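Local coordinates for protein beta-galactosidase (PDB 3OG2) that probably hydrolyses terminal, non-reducing beta-D-galactose residues from beta-D-galactosides, as a glycoside hydrolase of family 35, at residues A[437-442]-A[492-497]; A[515-520]-A[527-532]; A[712-717]-A[779-784]; A[731-736]-A[800-805]. All blocks are in the same frame, centred on the assembly; numbering follows the deposited sequence.

Contact 1: A[437-442]-A[492-497]; sequences PQLGGS and LHEFAV
Pro-437 and Glu-494 approach with their CA atoms 5.9 Å apart, where a type I beta turn running from Pro-437 to Gly-440, entered through a cis peptide bond, meets the side chains of strand 492-497. Glu-494 carries the contact. Its CG is anti to the backbone N (chi1 -170°), and the rest of the chain continues extended to the turn. There Gln-438 N donates to Glu-494 OE2 at 2.7 Å and Leu-439 N to Glu-494 OE1 at 2.9 Å. Both are met on the syn side, 15° and 18° out of the carboxylate plane, so two successive N-H groups grip the two oxygens like a fork. The CB atoms of Pro-437 and Leu-439 also come up to OE1. Beyond the turn, Leu-492 CD2 lies 3.8 Å from Gly-441 CA, a spot where any CB on Gly-441 would clash. One water joins Ser-442 O to Leu-492 N. From outside, Tyr-466 OH bonds to OE2 and Gln-530 NE2 to OE1. An alanine in place of Glu-494 would probably leave both turn N-H groups, the Tyr-466 hydroxyl and the Gln-530 amide without this acceptor and open a gap beneath the turn. With two hydrogen bonds to each oxygen, this buried carboxylate is likely to stay ionised and to hold the turn against the sheet.

Contact 2: A[515-520]-A[527-532]; sequences SNVTIH and VVLQWT
Asn-516 reaches Thr-532 at the end of a beta hairpin, just before strand 518-521 pairs with strand 527-532. From CB its chain sets off with CG anti to the backbone N (chi1 174°). CG itself comes within 3.7 Å of Thr-532 N. OD1 takes the hydrogen of Thr-532 N at 2.7 Å in a nearly straight bond (177°), the donor tilted from the carbonyl plane, while also touching Trp-531 CA. ND2, the other branch, lies near Thr-532 CB and makes a weak bond to a water that also contacts Thr-532 OG1. OD1 thus takes the place the backbone O of Asn-516 would hold if the ladder ran on; that O is turned to another water instead.

Beyond it the strands are regular and antiparallel, at 160°. Thr-518 with Gln-530 and His-520 with Val-528 form hydrogen-bonded pairs, and Ile-519 with Leu-529 the non-hydrogen-bonded one between them. Ile-519 and Leu-529 lie side by side, CG1 to CD2 4.1 Å, on the face that packs on Val-540 of strand 538-542. Ile-519 CG2 also meets Val-527 CG1 at 3.5 Å. On the other face Thr-518 OG1 lies 3.6 Å from Gln-530 CB, and a water donates to Gln-530 OE1 at 2.8 Å, while NE2 is turned to Glu-494. The face of Ile-519 and Leu-529 is thus apolar and closes on the second sheet of the domain; the other is mixed, with water at Thr-518 and Gln-530 and Leu-439 packed on Val-528, while a side-chain amide extends the backbone ladder by one bond.

Contact 3: A[712-717]-A[779-784]; sequences TLLFRG and TVVVDS
Phe-715 turns the edge of its ring to Val-780 O, which lies near the ring plane and 3.9 Å from CD1; Val-782 CG2 comes in obliquely, 4.1 Å from CE1. Trp-821 and Leu-823 of the neighbouring strand 820-824 also pack on this side chain. The second flat group, the Arg-716 guanidinium, has Thr-779 OG1 set obliquely to it, 2.9 Å from NH1. Its firm partners are outside: Asp-677 makes a salt bridge to NE, and Glu-670 O accepts from NH1. The third is the carboxylate of Asp-783. Thr-712 OG1 donates to its OD1 at 2.7 Å on the anti side, 30° out of the plane, while OD2 makes salt bridges to Arg-918 and Lys-930.

Phe-715 and Arg-716 sit on strand 713-720, which pairs with strand 775-782; the two are adjacent inner strands of a five-stranded antiparallel sheet, and Thr-712 and Asp-783 lie just off their ends. Leu-713 with Val-782 and Phe-715 with Val-780 are hydrogen-bonded pairs. Phe-715, Val-780 and Val-782 point to the inside of a beta sandwich, whose other sheet contains strand 726-733, consistent with the galactose-binding-domain-like fold.

On the opposite face, Leu-714 and Val-781 lie side by side, CD2 to CG2 4.0 Å. Thr-712 has CG2 anti to its backbone N, and this methyl presses on Val-781 CG1 at 3.5 Å, tighter than usual. An alanine in place of Thr-712 would probably leave Asp-783 OD1 without this hydroxyl and open a gap beside Val-781. Val-781 packs in turn on Trp-961 of strand 953-962, the same tryptophan that Asp-783 touches.

Contact 4: A[731-736]-A[800-805]; sequences STQGGS and APRGIL
Pro-801 O is gripped by two donors, Gln-733 NE2 across the contact and Arg-802 NH1 from the next residue. The bond from Gln-733 NE2 to Pro-801 O is 2.8 Å long and nearly straight, in the plane of the Gln-733 amide; Arg-802 NH1, 3.0 Å from Pro-801 O, comes from above the carbonyl plane. The grip closes the end of an antiparallel pair, strands 726-733 and 803-811, in the three-stranded sheet of a beta sandwich.

Gln-733 and Gly-803 form the hydrogen-bonded pair, and Leu-805 N donates to Ser-731 O at 2.8 Å. At the backbone angles of Gly-803 a CB would be jammed against the preceding carbonyl O, which calls for glycine. Gln-733 has CG anti to the backbone N (chi1 177°) and an extended chain beyond it, which passes Leu-805, whose CD1 lies 3.7 Å from Gln-733 CB and equally close to OE1. The amide and the Arg-802 guanidinium stand almost perpendicular, 86° apart, with Gln-733 NE2 at the guanidinium edge.

Arg-802 bends at chi2 and lays its flat end against the backbone of Gly-734 and Gly-735, where the chain leaves the strand. Its NH2 is held from outside by Gly-786 O and a salt bridge to Asp-788. Ile-804 points to the sandwich interior and meets Phe-715. Over one face of the guanidinium Gly-734 C sits toward the rim, and Gly-735 N lies 3.6 Å above the centre.

The four contacts form two pairs at opposite sides of the chain's centre. Contacts 1 and 2 have centres 8 Å apart and share one sheet, strands 492-497 and 527-532 being neighbours in it; contact 1 closes before contact 2 opens, both within the second domain family. Contacts 3 and 4, 10 Å apart, lie in the two facing sheets of one beta sandwich, and their segments alternate along the chain: 712-717, 731-736, 779-784, 800-805. Phe-715 and Leu-713 of contact 3 pack directly on Gly-803 and Arg-802 of contact 4. Between the pairs, centres are 66 to 74 Å apart, so the two pairs belong to separate all-beta parts of the protein, away from the galactose-binding site.

Contact 1: A[437-442]-A[492-497]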
# COMPACT_ATOMS: atom_id res chain seq x y z
N PRO A 437 2.24 -33.31 -24.25
CA PRO A 437 1.01 -34.11 -24.41
C PRO A 437 1.12 -35.56 -24.89
O PRO A 437 1.76 -35.88 -25.88
CB PRO A 437 0.22 -33.33 -25.48
CG PRO A 437 0.72 -31.93 -25.20
CD PRO A 437 2.21 -32.07 -25.06
N GLN A 438 0.45 -36.46 -24.18
CA GLN A 438 0.43 -37.86 -24.59
C GLN A 438 -0.46 -38.09 -25.78
O GLN A 438 -0.36 -39.17 -26.37
CB GLN A 438 -0.09 -38.70 -23.40
CG GLN A 438 0.95 -38.82 -22.27
CD GLN A 438 1.73 -40.09 -22.58
OE1 GLN A 438 1.14 -41.18 -22.56
NE2 GLN A 438 3.03 -39.93 -22.88
N LEU A 439 -1.38 -37.18 -26.09
CA LEU A 439 -2.27 -37.37 -27.23
C LEU A 439 -1.84 -36.50 -28.38
O LEU A 439 -2.65 -36.29 -29.29
CB LEU A 439 -3.75 -37.12 -26.82
CG LEU A 439 -4.29 -38.17 -25.83
CD1 LEU A 439 -5.66 -37.71 -25.39
CD2 LEU A 439 -4.31 -39.51 -26.52
N GLY A 440 -0.61 -36.04 -28.43
CA GLY A 440 -0.15 -35.27 -29.58
C GLY A 440 -0.26 -33.77 -29.41
O GLY A 440 -1.06 -33.27 -28.60
N GLY A 441 0.56 -33.00 -30.15
CA GLY A 441 0.48 -31.57 -30.11
C GLY A 441 1.50 -30.99 -29.16
O GLY A 441 2.18 -31.69 -28.41
N SER A 442 1.59 -29.66 -29.22
CA SER A 442 2.58 -28.90 -28.47
C SER A 442 1.91 -27.94 -27.51
O SER A 442 0.84 -27.42 -27.83
CB SER A 442 3.50 -28.02 -29.36
OG SER A 442 4.29 -28.85 -30.20
N LEU A 492 -2.99 -25.20 -26.18
CA LEU A 492 -3.40 -26.59 -26.04
C LEU A 492 -2.93 -27.09 -24.68
O LEU A 492 -1.77 -26.87 -24.33
CB LEU A 492 -2.77 -27.48 -27.09
CG LEU A 492 -3.08 -28.99 -27.05
CD1 LEU A 492 -4.53 -29.29 -27.38
CD2 LEU A 492 -2.19 -29.75 -28.05
N HIS A 493 -3.82 -27.75 -23.96
CA HIS A 493 -3.47 -28.34 -22.67
C HIS A 493 -3.94 -29.78 -22.58
O HIS A 493 -4.84 -30.21 -23.32
CB HIS A 493 -4.14 -27.55 -21.53
CG HIS A 493 -3.38 -26.26 -21.35
ND1 HIS A 493 -2.13 -26.32 -20.78
CD2 HIS A 493 -3.60 -24.97 -21.69
CE1 HIS A 493 -1.63 -25.09 -20.74
NE2 HIS A 493 -2.52 -24.29 -21.30
N GLU A 494 -3.28 -30.54 -21.70
CA GLU A 494 -3.68 -31.93 -21.48
C GLU A 494 -3.60 -32.25 -20.00
O GLU A 494 -2.68 -31.75 -19.31
CB GLU A 494 -2.78 -32.83 -22.33
CG GLU A 494 -3.31 -34.26 -22.33
CD GLU A 494 -2.36 -35.14 -23.14
OE1 GLU A 494 -2.46 -35.14 -24.40
OE2 GLU A 494 -1.49 -35.76 -22.47
N PHE A 495 -4.53 -33.06 -19.52
CA PHE A 495 -4.43 -33.56 -18.15
C PHE A 495 -4.93 -35.01 -18.16
O PHE A 495 -5.63 -35.44 -19.07
CB PHE A 495 -5.17 -32.72 -17.12
CG PHE A 495 -6.65 -32.57 -17.36
CD1 PHE A 495 -7.12 -31.68 -18.34
CD2 PHE A 495 -7.52 -33.28 -16.56
CE1 PHE A 495 -8.50 -31.52 -18.50
CE2 PHE A 495 -8.88 -33.14 -16.72
CZ PHE A 495 -9.35 -32.25 -17.69
N ALA A 496 -4.55 -35.72 -17.11
CA ALA A 496 -4.95 -37.11 -17.06
C ALA A 496 -5.40 -37.39 -15.62
O ALA A 496 -4.77 -36.94 -14.67
CB ALA A 496 -3.81 -38.03 -17.43
N VAL A 497 -6.48 -38.14 -15.50
CA VAL A 497 -7.09 -38.44 -14.22
C VAL A 497 -6.98 -39.94 -13.97
O VAL A 497 -7.44 -40.74 -14.80
CB VAL A 497 -8.56 -37.99 -14.14
CG1 VAL A 497 -9.12 -38.23 -12.74
CG2 VAL A 497 -8.67 -36.50 -14.52
O HOH W 1 -0.42 -24.99 -27.59

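Contact 2: A[515-520]-A[527-532]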
# COMPACT_ATOMS: atom_id res chain seq x y z
N SER A 515 -17.20 -28.23 -27.51
CA SER A 515 -17.02 -29.20 -28.59
C SER A 515 -15.56 -29.33 -28.93
O SER A 515 -15.21 -29.85 -30.01
CB SER A 515 -17.79 -28.79 -29.85
OG SER A 515 -17.57 -27.44 -30.14
N ASN A 516 -14.73 -28.84 -28.02
CA ASN A 516 -13.30 -28.85 -28.33
C ASN A 516 -12.60 -29.95 -27.59
O ASN A 516 -11.68 -30.59 -28.06
CB ASN A 516 -12.81 -27.45 -27.97
CG ASN A 516 -11.33 -27.46 -28.14
OD1 ASN A 516 -10.65 -27.70 -27.15
ND2 ASN A 516 -10.96 -27.24 -29.40
N VAL A 517 -12.96 -30.26 -26.39
CA VAL A 517 -12.25 -31.25 -25.58
C VAL A 517 -12.30 -32.64 -26.22
O VAL A 517 -13.33 -33.10 -26.75
CB VAL A 517 -12.83 -31.21 -24.14
CG1 VAL A 517 -14.33 -31.43 -24.13
CG2 VAL A 517 -12.10 -32.25 -23.28
N THR A 518 -11.17 -33.35 -26.19
CA THR A 518 -11.15 -34.75 -26.59
C THR A 518 -10.77 -35.61 -25.40
O THR A 518 -10.02 -35.18 -24.50
CB THR A 518 -10.18 -35.04 -27.73
OG1 THR A 518 -8.89 -34.74 -27.25
CG2 THR A 518 -10.42 -34.13 -28.94
N ILE A 519 -11.21 -36.87 -25.44
CA ILE A 519 -11.06 -37.72 -24.30
C ILE A 519 -10.63 -39.08 -24.78
O ILE A 519 -11.28 -39.65 -25.65
CB ILE A 519 -12.39 -37.87 -23.51
CG1 ILE A 519 -13.02 -36.57 -23.06
CG2 ILE A 519 -12.12 -38.80 -22.33
CD1 ILE A 519 -14.47 -36.63 -22.74
N HIS A 520 -9.58 -39.61 -24.18
CA HIS A 520 -9.12 -40.95 -24.52
C HIS A 520 -8.83 -41.70 -23.25
O HIS A 520 -8.18 -41.20 -22.33
CB HIS A 520 -7.88 -40.83 -25.39
CG HIS A 520 -8.19 -40.23 -26.72
ND1 HIS A 520 -8.63 -40.99 -27.78
CD2 HIS A 520 -8.13 -38.95 -27.18
CE1 HIS A 520 -8.83 -40.21 -28.83
NE2 HIS A 520 -8.53 -38.97 -28.49
N VAL A 527 -7.98 -41.52 -17.62
CA VAL A 527 -8.66 -40.73 -18.63
C VAL A 527 -7.78 -39.55 -19.01
O VAL A 527 -7.37 -38.76 -18.14
CB VAL A 527 -10.02 -40.27 -18.05
CG1 VAL A 527 -10.73 -39.50 -19.18
CG2 VAL A 527 -10.91 -41.40 -17.51
N VAL A 528 -7.47 -39.40 -20.27
CA VAL A 528 -6.64 -38.33 -20.77
C VAL A 528 -7.48 -37.37 -21.59
O VAL A 528 -8.21 -37.79 -22.49
CB VAL A 528 -5.46 -38.88 -21.61
CG1 VAL A 528 -4.55 -37.74 -22.03
CG2 VAL A 528 -4.72 -39.97 -20.83
N LEU A 529 -7.40 -36.09 -21.20
CA LEU A 529 -8.25 -35.07 -21.81
C LEU A 529 -7.37 -33.99 -22.38
O LEU A 529 -6.50 -33.51 -21.69
CB LEU A 529 -9.19 -34.42 -20.76
CG LEU A 529 -10.19 -35.40 -20.13
CD1 LEU A 529 -9.56 -36.03 -18.85
CD2 LEU A 529 -11.51 -34.76 -19.74
N GLN A 530 -7.61 -33.62 -23.63
CA GLN A 530 -6.91 -32.54 -24.29
C GLN A 530 -7.92 -31.45 -24.65
O GLN A 530 -9.05 -31.75 -25.05
CB GLN A 530 -6.24 -33.07 -25.56
CG GLN A 530 -5.04 -32.26 -25.97
CD GLN A 530 -4.27 -33.02 -27.04
OE1 GLN A 530 -4.78 -32.96 -28.14
NE2 GLN A 530 -3.17 -33.63 -26.71
N TRP A 531 -7.54 -30.17 -24.54
CA TRP A 531 -8.48 -29.14 -24.89
C TRP A 531 -7.66 -27.92 -25.27
O TRP A 531 -6.51 -27.79 -24.80
CB TRP A 531 -9.40 -28.85 -23.71
CG TRP A 531 -8.67 -28.61 -22.39
CD1 TRP A 531 -7.91 -29.38 -21.55
CD2 TRP A 531 -8.64 -27.35 -21.70
NE1 TRP A 531 -7.46 -28.67 -20.44
CE2 TRP A 531 -7.87 -27.43 -20.48
CE3 TRP A 531 -9.25 -26.10 -22.04
CZ2 TRP A 531 -7.68 -26.36 -19.60
CZ3 TRP A 531 -9.04 -25.08 -21.17
CH2 TRP A 531 -8.30 -25.20 -20.01
N THR A 532 -8.23 -27.06 -26.09
CA THR A 532 -7.56 -25.80 -26.41
C THR A 532 -8.35 -24.66 -25.80
O THR A 532 -9.55 -24.54 -26.07
CB THR A 532 -7.46 -25.63 -27.95
OG1 THR A 532 -6.60 -26.66 -28.44
CG2 THR A 532 -6.81 -24.30 -28.29
O HOH W 2 -8.79 -30.74 -28.07
O HOH W 3 -8.02 -28.72 -29.10
O HOH W 4 -7.42 -32.48 -28.95

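Contact 3: A[712-717]-A[779-784]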
# COMPACT_ATOMS: atom_id res chain seq x y z
N THR A 712 4.59 23.50 6.36
CA THR A 712 5.32 24.69 6.02
C THR A 712 5.78 25.43 7.28
O THR A 712 5.05 25.56 8.26
CB THR A 712 4.37 25.63 5.21
OG1 THR A 712 3.75 24.89 4.17
CG2 THR A 712 5.11 26.83 4.61
N LEU A 713 7.01 25.95 7.24
CA LEU A 713 7.57 26.77 8.30
C LEU A 713 7.68 28.23 7.86
O LEU A 713 7.86 28.52 6.66
CB LEU A 713 9.00 26.27 8.60
CG LEU A 713 9.13 24.81 9.03
CD1 LEU A 713 10.61 24.50 9.26
CD2 LEU A 713 8.28 24.53 10.27
N LEU A 714 7.61 29.14 8.83
CA LEU A 714 7.85 30.55 8.57
C LEU A 714 8.88 31.08 9.55
O LEU A 714 8.88 30.69 10.72
CB LEU A 714 6.61 31.42 8.64
CG LEU A 714 5.59 31.23 7.51
CD1 LEU A 714 4.66 30.08 7.79
CD2 LEU A 714 4.80 32.54 7.30
N PHE A 715 9.71 31.98 9.06
CA PHE A 715 10.72 32.63 9.87
C PHE A 715 10.60 34.13 9.70
O PHE A 715 10.32 34.60 8.59
CB PHE A 715 12.14 32.25 9.44
CG PHE A 715 12.38 30.76 9.56
CD1 PHE A 715 11.96 29.87 8.55
CD2 PHE A 715 12.97 30.25 10.69
CE1 PHE A 715 12.12 28.50 8.75
CE2 PHE A 715 13.19 28.89 10.92
CZ PHE A 715 12.74 28.05 9.93
N ARG A 716 10.81 34.88 10.77
CA ARG A 716 10.78 36.36 10.68
C ARG A 716 12.08 36.87 11.28
O ARG A 716 12.37 36.58 12.46
CB ARG A 716 9.57 36.94 11.44
CG ARG A 716 8.31 36.62 10.63
CD ARG A 716 7.09 37.07 11.31
NE ARG A 716 6.96 38.46 11.67
CZ ARG A 716 6.56 39.42 10.84
NH1 ARG A 716 6.37 39.12 9.54
NH2 ARG A 716 6.36 40.68 11.23
N GLY A 717 12.86 37.52 10.44
CA GLY A 717 14.15 38.01 10.86
C GLY A 717 14.21 39.53 10.89
O GLY A 717 14.01 40.19 9.85
N THR A 779 10.46 38.08 6.02
CA THR A 779 9.58 36.92 6.24
C THR A 779 10.00 35.87 5.22
O THR A 779 10.03 36.14 4.03
CB THR A 779 8.08 37.26 6.08
OG1 THR A 779 7.68 38.19 7.09
CG2 THR A 779 7.23 36.02 6.25
N VAL A 780 10.38 34.69 5.74
CA VAL A 780 10.89 33.62 4.89
C VAL A 780 9.93 32.44 5.06
O VAL A 780 9.74 31.98 6.19
CB VAL A 780 12.31 33.21 5.33
CG1 VAL A 780 12.83 32.06 4.45
CG2 VAL A 780 13.20 34.42 5.27
N VAL A 781 9.30 31.95 4.02
CA VAL A 781 8.41 30.81 4.07
C VAL A 781 9.20 29.64 3.49
O VAL A 781 9.78 29.78 2.40
CB VAL A 781 7.15 31.07 3.22
CG1 VAL A 781 6.19 29.85 3.33
CG2 VAL A 781 6.46 32.35 3.68
N VAL A 782 9.26 28.52 4.20
CA VAL A 782 10.02 27.37 3.76
C VAL A 782 9.08 26.16 3.82
O VAL A 782 8.69 25.77 4.92
CB VAL A 782 11.27 27.09 4.63
CG1 VAL A 782 12.03 25.89 4.08
CG2 VAL A 782 12.15 28.35 4.70
N ASP A 783 8.71 25.63 2.67
CA ASP A 783 7.87 24.43 2.75
C ASP A 783 8.70 23.23 3.19
O ASP A 783 9.91 23.20 2.96
CB ASP A 783 7.31 24.01 1.39
CG ASP A 783 6.06 23.15 1.60
OD1 ASP A 783 5.37 23.26 2.66
OD2 ASP A 783 5.78 22.29 0.71
N SER A 784 8.08 22.22 3.77
CA SER A 784 8.72 20.94 4.00
C SER A 784 7.89 19.86 3.35
O SER A 784 6.66 19.83 3.55
CB SER A 784 8.82 20.61 5.50
OG SER A 784 9.36 19.27 5.62

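Contact 4: A[731-736]-A[800-805]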
# COMPACT_ATOMS: atom_id res chain seq x y z
N SER A 731 20.35 30.14 2.85
CA SER A 731 20.38 28.72 2.54
C SER A 731 19.21 28.05 3.23
O SER A 731 19.15 28.06 4.48
CB SER A 731 21.74 28.16 2.96
OG SER A 731 21.82 26.77 2.67
N THR A 732 18.26 27.58 2.43
CA THR A 732 17.06 26.93 2.98
C THR A 732 17.01 25.47 2.68
O THR A 732 17.62 24.97 1.72
CB THR A 732 15.76 27.64 2.49
OG1 THR A 732 15.75 27.62 1.03
CG2 THR A 732 15.67 29.08 2.98
N GLN A 733 16.27 24.70 3.48
CA GLN A 733 16.19 23.26 3.25
C GLN A 733 14.79 22.82 3.64
O GLN A 733 14.35 23.01 4.79
CB GLN A 733 17.26 22.53 4.06
CG GLN A 733 17.12 21.01 3.87
CD GLN A 733 18.39 20.29 4.26
OE1 GLN A 733 19.31 20.17 3.44
NE2 GLN A 733 18.48 19.83 5.52
N GLY A 734 14.09 22.19 2.70
CA GLY A 734 12.74 21.71 2.97
C GLY A 734 12.50 20.26 2.58
O GLY A 734 11.39 19.78 2.70
N GLY A 735 13.52 19.55 2.09
CA GLY A 735 13.25 18.21 1.55
C GLY A 735 13.03 18.31 0.04
O GLY A 735 12.71 19.40 -0.48
N SER A 736 13.19 17.20 -0.67
CA SER A 736 13.03 17.21 -2.13
C SER A 736 11.71 17.91 -2.53
O SER A 736 10.65 17.71 -1.93
CB SER A 736 12.91 15.78 -2.63
OG SER A 736 14.07 15.05 -2.25
N ALA A 800 18.15 15.38 8.94
CA ALA A 800 18.31 16.55 8.07
C ALA A 800 17.29 17.62 8.46
O ALA A 800 16.09 17.33 8.43
CB ALA A 800 18.12 16.15 6.62
N PRO A 801 17.70 18.80 8.85
CA PRO A 801 16.73 19.78 9.36
C PRO A 801 15.87 20.39 8.27
O PRO A 801 16.13 20.28 7.06
CB PRO A 801 17.60 20.83 10.05
CG PRO A 801 18.94 20.66 9.53
CD PRO A 801 19.10 19.21 9.05
N ARG A 802 14.87 21.10 8.75
CA ARG A 802 14.00 21.88 7.86
C ARG A 802 14.05 23.31 8.33
O ARG A 802 13.92 23.56 9.56
CB ARG A 802 12.55 21.39 7.91
CG ARG A 802 12.49 19.89 7.53
CD ARG A 802 12.74 19.73 6.04
NE ARG A 802 12.69 18.37 5.53
CZ ARG A 802 13.79 17.69 5.14
NH1 ARG A 802 15.01 18.19 5.28
NH2 ARG A 802 13.60 16.49 4.61
N GLY A 803 14.23 24.27 7.42
CA GLY A 803 14.26 25.66 7.81
C GLY A 803 15.45 26.33 7.13
O GLY A 803 15.67 26.18 5.91
N ILE A 804 16.17 27.12 7.90
CA ILE A 804 17.29 27.91 7.37
C ILE A 804 18.57 27.29 7.88
O ILE A 804 18.80 27.21 9.08
CB ILE A 804 17.17 29.39 7.78
CG1 ILE A 804 15.89 30.00 7.17
CG2 ILE A 804 18.42 30.18 7.39
CD1 ILE A 804 15.50 31.34 7.76
N LEU A 805 19.39 26.81 6.94
CA LEU A 805 20.68 26.19 7.29
C LEU A 805 21.74 27.23 7.53
O LEU A 805 22.69 26.96 8.28
CB LEU A 805 21.15 25.32 6.09
CG LEU A 805 20.23 24.18 5.73
CD1 LEU A 805 20.83 23.39 4.57
CD2 LEU A 805 20.02 23.30 6.94